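Local coordinates for bubble protein (PDB 1UOY) that may act as a toxin and may recognise a molecule, or part of one, with a negatively charged surface potential, at residues Val9-Thr14 with Cys30-Val35; Ala20-Arg25 with Val36-Gly41. All coordinates share one frame; numbering follows the deposited sequence.

How the contacts relate
Contact 1 (9-14 with 30-35) and contact 2 (20-25 with 36-41) have centres about 13 Å apart and share strand 34-39, the middle strand of a three-stranded antiparallel sheet. The segments alternate in sequence: both loop pieces precede strand 26-28, and both partners follow it. Contact 1 lies about 4 Å from the centre of the chain and contact 2 about 9 Å from it, at the surface. They meet where Thr14 OG1 packs at 3.4 Å against Val36 CG1. Cys30, just before the strand, is bonded to Cys3, and Cys38, on it, to Cys18, so in this small protein without alpha-helix each contact has a covalent tie to the N-terminal part of the chain.

Contact 1: Val9-Thr14 with Cys30-Val35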
loop_
_atom_site.group_PDB
_atom_site.type_symbol
_atom_site.label_atom_id
_atom_site.label_comp_id
_atom_site.label_asym_id
_atom_site.label_seq_id
_atom_site.Cartn_x
_atom_site.Cartn_y
_atom_site.Cartn_z
ATOM N N VAL A 9 -3.268 -6.338 -7.243
ATOM C CA VAL A 9 -3.130 -4.994 -7.778
ATOM C C VAL A 9 -3.360 -3.898 -6.763
ATOM O O VAL A 9 -3.051 -2.753 -7.072
ATOM C CB VAL A 9 -4.060 -4.766 -9.004
ATOM C CG1 VAL A 9 -3.562 -5.640 -10.189
ATOM C CG2 VAL A 9 -5.490 -5.073 -8.657
ATOM N N ASP A 10 -3.944 -4.241 -5.602
ATOM C CA ASP A 10 -4.151 -3.206 -4.571
ATOM C C ASP A 10 -2.993 -3.194 -3.583
ATOM O O ASP A 10 -3.127 -2.531 -2.557
ATOM C CB ASP A 10 -5.479 -3.449 -3.804
ATOM C CG ASP A 10 -5.493 -4.746 -3.034
ATOM O OD1 ASP A 10 -4.809 -5.716 -3.450
ATOM O OD2 ASP A 10 -6.257 -4.818 -2.054
ATOM N N GLN A 11 -1.866 -3.843 -3.888
ATOM C CA GLN A 11 -0.760 -3.933 -2.943
ATOM C C GLN A 11 0.498 -3.243 -3.411
ATOM O O GLN A 11 0.788 -3.237 -4.629
ATOM C CB GLN A 11 -0.463 -5.392 -2.648
ATOM C CG GLN A 11 -1.658 -6.078 -2.027
ATOM C CD GLN A 11 -1.340 -7.483 -1.609
ATOM O OE1 GLN A 11 -1.373 -8.425 -2.424
ATOM N NE2 GLN A 11 -0.988 -7.652 -0.321
ATOM N N ARG A 12 1.209 -2.638 -2.454
ATOM C CA ARG A 12 2.475 -1.954 -2.709
ATOM C C ARG A 12 3.383 -2.319 -1.577
ATOM O O ARG A 12 2.935 -2.541 -0.433
ATOM C CB ARG A 12 2.299 -0.426 -2.786
ATOM C CG ARG A 12 1.373 0.009 -3.903
ATOM C CD ARG A 12 2.027 -0.152 -5.276
ATOM N NE ARG A 12 1.217 0.440 -6.345
ATOM C CZ ARG A 12 0.178 -0.135 -6.925
ATOM N NH1 ARG A 12 -0.230 -1.351 -6.549
ATOM N NH2 ARG A 12 -0.484 0.513 -7.888
ATOM N N ARG A 13 4.685 -2.414 -1.861
ATOM C CA ARG A 13 5.605 -2.874 -0.832
ATOM C C ARG A 13 5.996 -1.735 0.103
ATOM O O ARG A 13 6.579 -0.724 -0.340
ATOM C CB ARG A 13 6.831 -3.541 -1.494
ATOM C CG ARG A 13 7.778 -4.096 -0.435
ATOM C CD ARG A 13 8.857 -5.005 -1.119
ATOM N NE ARG A 13 8.241 -6.210 -1.676
ATOM C CZ ARG A 13 7.948 -7.316 -0.982
ATOM N NH1 ARG A 13 8.222 -7.398 0.319
ATOM N NH2 ARG A 13 7.373 -8.351 -1.587
ATOM N N THR A 14 5.681 -1.894 1.389
ATOM C CA THR A 14 6.011 -0.873 2.356
ATOM C C THR A 14 7.527 -0.558 2.296
ATOM O O THR A 14 8.381 -1.461 2.213
ATOM C CB THR A 14 5.619 -1.325 3.764
ATOM O OG1 THR A 14 4.262 -1.811 3.724
ATOM C CG2 THR A 14 5.741 -0.189 4.772
ATOM N N CYS A 30 2.193 -5.581 1.472
ATOM C CA CYS A 30 2.190 -6.946 0.999
ATOM C C CYS A 30 1.540 -7.950 1.939
ATOM O O CYS A 30 0.842 -8.865 1.474
ATOM C CB CYS A 30 3.592 -7.431 0.618
ATOM S SG CYS A 30 4.526 -6.261 -0.426
ATOM N N ASP A 31 1.766 -7.801 3.238
ATOM C CA ASP A 31 1.128 -8.728 4.162
ATOM C C ASP A 31 -0.221 -8.307 4.663
ATOM O O ASP A 31 -0.817 -8.997 5.482
ATOM C CB ASP A 31 2.061 -9.082 5.323
ATOM C CG ASP A 31 2.326 -7.930 6.261
ATOM O OD1 ASP A 31 1.666 -6.869 6.176
ATOM O OD2 ASP A 31 3.210 -8.110 7.157
ATOM N N ARG A 32 -0.750 -7.229 4.060
ATOM C CA ARG A 32 -2.055 -6.660 4.380
ATOM C C ARG A 32 -2.230 -6.221 5.806
ATOM O O ARG A 32 -3.332 -5.927 6.223
ATOM C CB ARG A 32 -3.194 -7.603 3.954
ATOM C CG ARG A 32 -3.195 -7.797 2.424
ATOM C CD ARG A 32 -4.517 -8.480 1.981
ATOM N NE ARG A 32 -4.498 -8.672 0.515
ATOM C CZ ARG A 32 -4.841 -7.735 -0.372
ATOM N NH1 ARG A 32 -5.266 -6.535 0.031
ATOM N NH2 ARG A 32 -4.665 -7.970 -1.678
ATOM N N THR A 33 -1.137 -6.073 6.546
ATOM C CA THR A 33 -1.254 -5.603 7.929
ATOM C C THR A 33 -1.190 -4.103 8.060
ATOM O O THR A 33 -1.311 -3.583 9.163
ATOM C CB THR A 33 -0.191 -6.196 8.908
ATOM O OG1 THR A 33 1.113 -5.736 8.523
ATOM C CG2 THR A 33 -0.253 -7.730 8.914
ATOM N N GLY A 34 -1.076 -3.404 6.918
ATOM C CA GLY A 34 -1.054 -1.969 6.972
ATOM C C GLY A 34 -1.515 -1.329 5.676
ATOM O O GLY A 34 -1.470 -1.932 4.626
ATOM N N VAL A 35 -1.994 -0.115 5.829
ATOM C CA VAL A 35 -2.371 0.750 4.727
ATOM C C VAL A 35 -1.184 1.639 4.464
ATOM O O VAL A 35 -0.612 2.231 5.425
ATOM C CB VAL A 35 -3.530 1.623 5.109
ATOM C CG1 VAL A 35 -3.879 2.573 3.935
ATOM C CG2 VAL A 35 -4.740 0.727 5.431
HETATM O O HOH W 1 -3.311 -10.462 -1.971
HETATM O O HOH W 2 4.577 -4.342 2.795
#
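Asp10 meets Arg32 in an end-on, two-nitrogen salt bridge. Arg32 NH2 donates over 2.9 Å (N-H...O 160°) to Asp10 OD1, which accepts on its syn lone pair, and NH1 reaches OD2, again on the syn side but well out of the carboxylate plane. Both oxygens lie near the guanidinium plane, although the two flat groups are turned 33° apart. Further bonds to Asn8 and Gly56 hold the carboxylate, while Cys54 O also takes a bond from Arg32 NH1, so the ion pair is tied into a wider network.

Gln11 follows, its amide stacked on one face of the same guanidinium with the planes 19° apart. Its CD stands 3.3 Å above that plane, displaced toward the rim, and lies 3.4 Å from Arg32 NH2. Water 1, at the guanidinium edge, donates to Gln11 OE1 and accepts from Arg32 NH2. Asn8 N also donates to OE1; NE2 bonds to Gly29 O and makes a bent, weak bond to Cys30 O at 2.8 Å.

Arg13 lies over the sulfur of Cys30. With CG anti to the backbone N and the chain bent at chi3, its guanidinium has Cys30 SG over the centre of one face, 3.6 Å from Arg13 CZ; Arg13 CA is equally near SG. Arg13 NH2 is hydrogen-bonded to the backbone oxygen of Cys3, the residue whose sulfur is bonded to Cys30 SG. At Thr14 the backbone N shares water 2 with Cys30 N, each donating over 3.0 Å. The arrangement is that of a small disulfide-rich beta protein: an irregular loop held by a salt bridge, an amide-guanidinium stack and bound water, beside the Cys3-Cys30 disulfide, against the turn entering strand 34-39.

Contact 2: Ala20-Arg25 with Val36-Gly41; sequences AGNGDR and VECKGG
Asn22 and Cys38 face each other through their beta carbons, CB to CB 3.8 Å, both directed toward the opposite segment. Cys38 SG is anti to its backbone N (chi1 -175°) and forms the disulfide with Cys18, while Asn22 ND2 bonds to Lys19 O. Glu37 takes a different course: CG is anti to the backbone N (chi1 -176°) and the chain runs out extended, passing the backbone of Asp24 and Arg25. Its CG is 3.8 Å from Arg25 O, and its OE2 is 3.6 Å from Asp24 CB. The Asp24 carboxylate leads away, leaving Asp24 OD2 5.5 Å from Glu37 OE2. Lys39 NZ, in a salt bridge with that oxygen, and His26, bonded to OE1, would offset the negative charge of Glu37.

After the short 3-10 piece 20-22, Asn22 to Arg25 form a type II' beta turn, with Gly23 at its second position, packed against strand 34-39 just before edge strand 26-28 of the three-stranded antiparallel sheet. Water 3 bridges the segments, donating to Gly23 O and Arg25 O and accepting from Cys38 N at 2.8 Å.

Arg25 starts away from the strand, and its extended chain brings NH1 into hydrogen bonds with Gly21 O and Asn22 O, both near the guanidinium plane; Asn22 O also accepts from Arg25 N, the two donors arriving from opposite faces of the carbonyl plane.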
loop_
_atom_site.group_PDB
_atom_site.type_symbol
_atom_site.label_atom_id
_atom_site.label_comp_id
_atom_site.label_asym_id
_atom_site.label_seq_id
_atom_site.Cartn_x
_atom_site.Cartn_y
_atom_site.Cartn_z
ATOM N N ALA A 20 5.615 10.285 -7.479
ATOM C CA ALA A 20 4.878 11.368 -6.851
ATOM C C ALA A 20 3.403 11.470 -7.306
ATOM O O ALA A 20 2.548 11.919 -6.518
ATOM C CB ALA A 20 5.601 12.678 -7.107
ATOM N N GLY A 21 3.117 11.059 -8.542
ATOM C CA GLY A 21 1.754 11.080 -9.076
ATOM C C GLY A 21 0.774 10.212 -8.305
ATOM O O GLY A 21 -0.423 10.321 -8.505
ATOM N N ASN A 22 1.269 9.330 -7.441
ATOM C CA ASN A 22 0.373 8.542 -6.617
ATOM C C ASN A 22 -0.477 9.452 -5.730
ATOM O O ASN A 22 -1.587 9.050 -5.328
ATOM C CB ASN A 22 1.180 7.578 -5.726
ATOM C CG ASN A 22 1.582 6.340 -6.466
ATOM O OD1 ASN A 22 0.743 5.503 -6.758
ATOM N ND2 ASN A 22 2.871 6.194 -6.767
ATOM N N GLY A 23 0.008 10.660 -5.453
ATOM C CA GLY A 23 -0.771 11.544 -4.604
ATOM C C GLY A 23 -1.061 10.862 -3.278
ATOM O O GLY A 23 -0.168 10.178 -2.712
ATOM N N ASP A 24 -2.289 11.032 -2.763
ATOM C CA ASP A 24 -2.610 10.448 -1.483
ATOM C C ASP A 24 -3.344 9.145 -1.573
ATOM O O ASP A 24 -4.009 8.753 -0.632
ATOM C CB ASP A 24 -3.371 11.456 -0.613
ATOM C CG ASP A 24 -4.694 11.903 -1.199
ATOM O OD1 ASP A 24 -5.238 11.274 -2.133
ATOM O OD2 ASP A 24 -5.236 12.910 -0.666
ATOM N N ARG A 25 -3.185 8.441 -2.697
ATOM C CA ARG A 25 -3.831 7.113 -2.801
ATOM C C ARG A 25 -3.347 6.204 -1.682
ATOM O O ARG A 25 -2.158 6.183 -1.309
ATOM C CB ARG A 25 -3.438 6.440 -4.122
ATOM C CG ARG A 25 -4.145 6.996 -5.352
ATOM C CD ARG A 25 -3.622 6.216 -6.549
ATOM N NE ARG A 25 -4.096 6.626 -7.884
ATOM C CZ ARG A 25 -3.562 7.611 -8.594
ATOM N NH1 ARG A 25 -2.634 8.425 -8.105
ATOM N NH2 ARG A 25 -3.794 7.659 -9.917
ATOM N N VAL A 36 -0.760 1.788 3.193
ATOM C CA VAL A 36 0.388 2.649 2.869
ATOM C C VAL A 36 -0.002 3.788 1.916
ATOM O O VAL A 36 -0.937 3.662 1.102
ATOM C CB VAL A 36 1.546 1.817 2.235
ATOM C CG1 VAL A 36 2.099 0.789 3.281
ATOM C CG2 VAL A 36 1.057 0.981 1.022
ATOM N N GLU A 37 0.789 4.864 1.982
ATOM C CA GLU A 37 0.563 6.060 1.165
ATOM C C GLU A 37 1.940 6.492 0.701
ATOM O O GLU A 37 2.917 6.345 1.428
ATOM C CB GLU A 37 -0.084 7.172 2.041
ATOM C CG GLU A 37 -0.436 8.440 1.227
ATOM C CD GLU A 37 -1.040 9.503 2.082
ATOM O OE1 GLU A 37 -1.722 9.204 3.081
ATOM O OE2 GLU A 37 -0.838 10.684 1.754
ATOM N N CYS A 38 2.029 7.087 -0.488
ATOM C CA CYS A 38 3.309 7.558 -0.983
ATOM C C CYS A 38 3.667 8.883 -0.335
ATOM O O CYS A 38 3.017 9.894 -0.595
ATOM C CB CYS A 38 3.207 7.668 -2.500
ATOM S SG CYS A 38 4.827 8.116 -3.225
ATOM N N LYS A 39 4.669 8.846 0.518
ATOM C CA LYS A 39 5.131 10.047 1.227
ATOM C C LYS A 39 6.651 10.116 1.142
ATOM O O LYS A 39 7.353 9.164 1.454
ATOM C CB LYS A 39 4.720 9.986 2.705
ATOM C CG LYS A 39 3.195 9.933 2.892
ATOM C CD LYS A 39 2.865 9.829 4.384
ATOM C CE LYS A 39 1.452 10.234 4.637
ATOM N NZ LYS A 39 1.263 11.687 4.377
ATOM N N GLY A 40 7.143 11.270 0.709
ATOM C CA GLY A 40 8.595 11.407 0.626
ATOM C C GLY A 40 9.259 10.352 -0.249
ATOM O O GLY A 40 10.383 9.915 0.025
ATOM N N GLY A 41 8.537 9.941 -1.285
ATOM C CA GLY A 41 9.060 8.995 -2.238
ATOM C C GLY A 41 9.069 7.550 -1.855
ATOM O O GLY A 41 9.640 6.745 -2.575
HETATM O O HOH W 3 -0.024 7.449 -2.396
#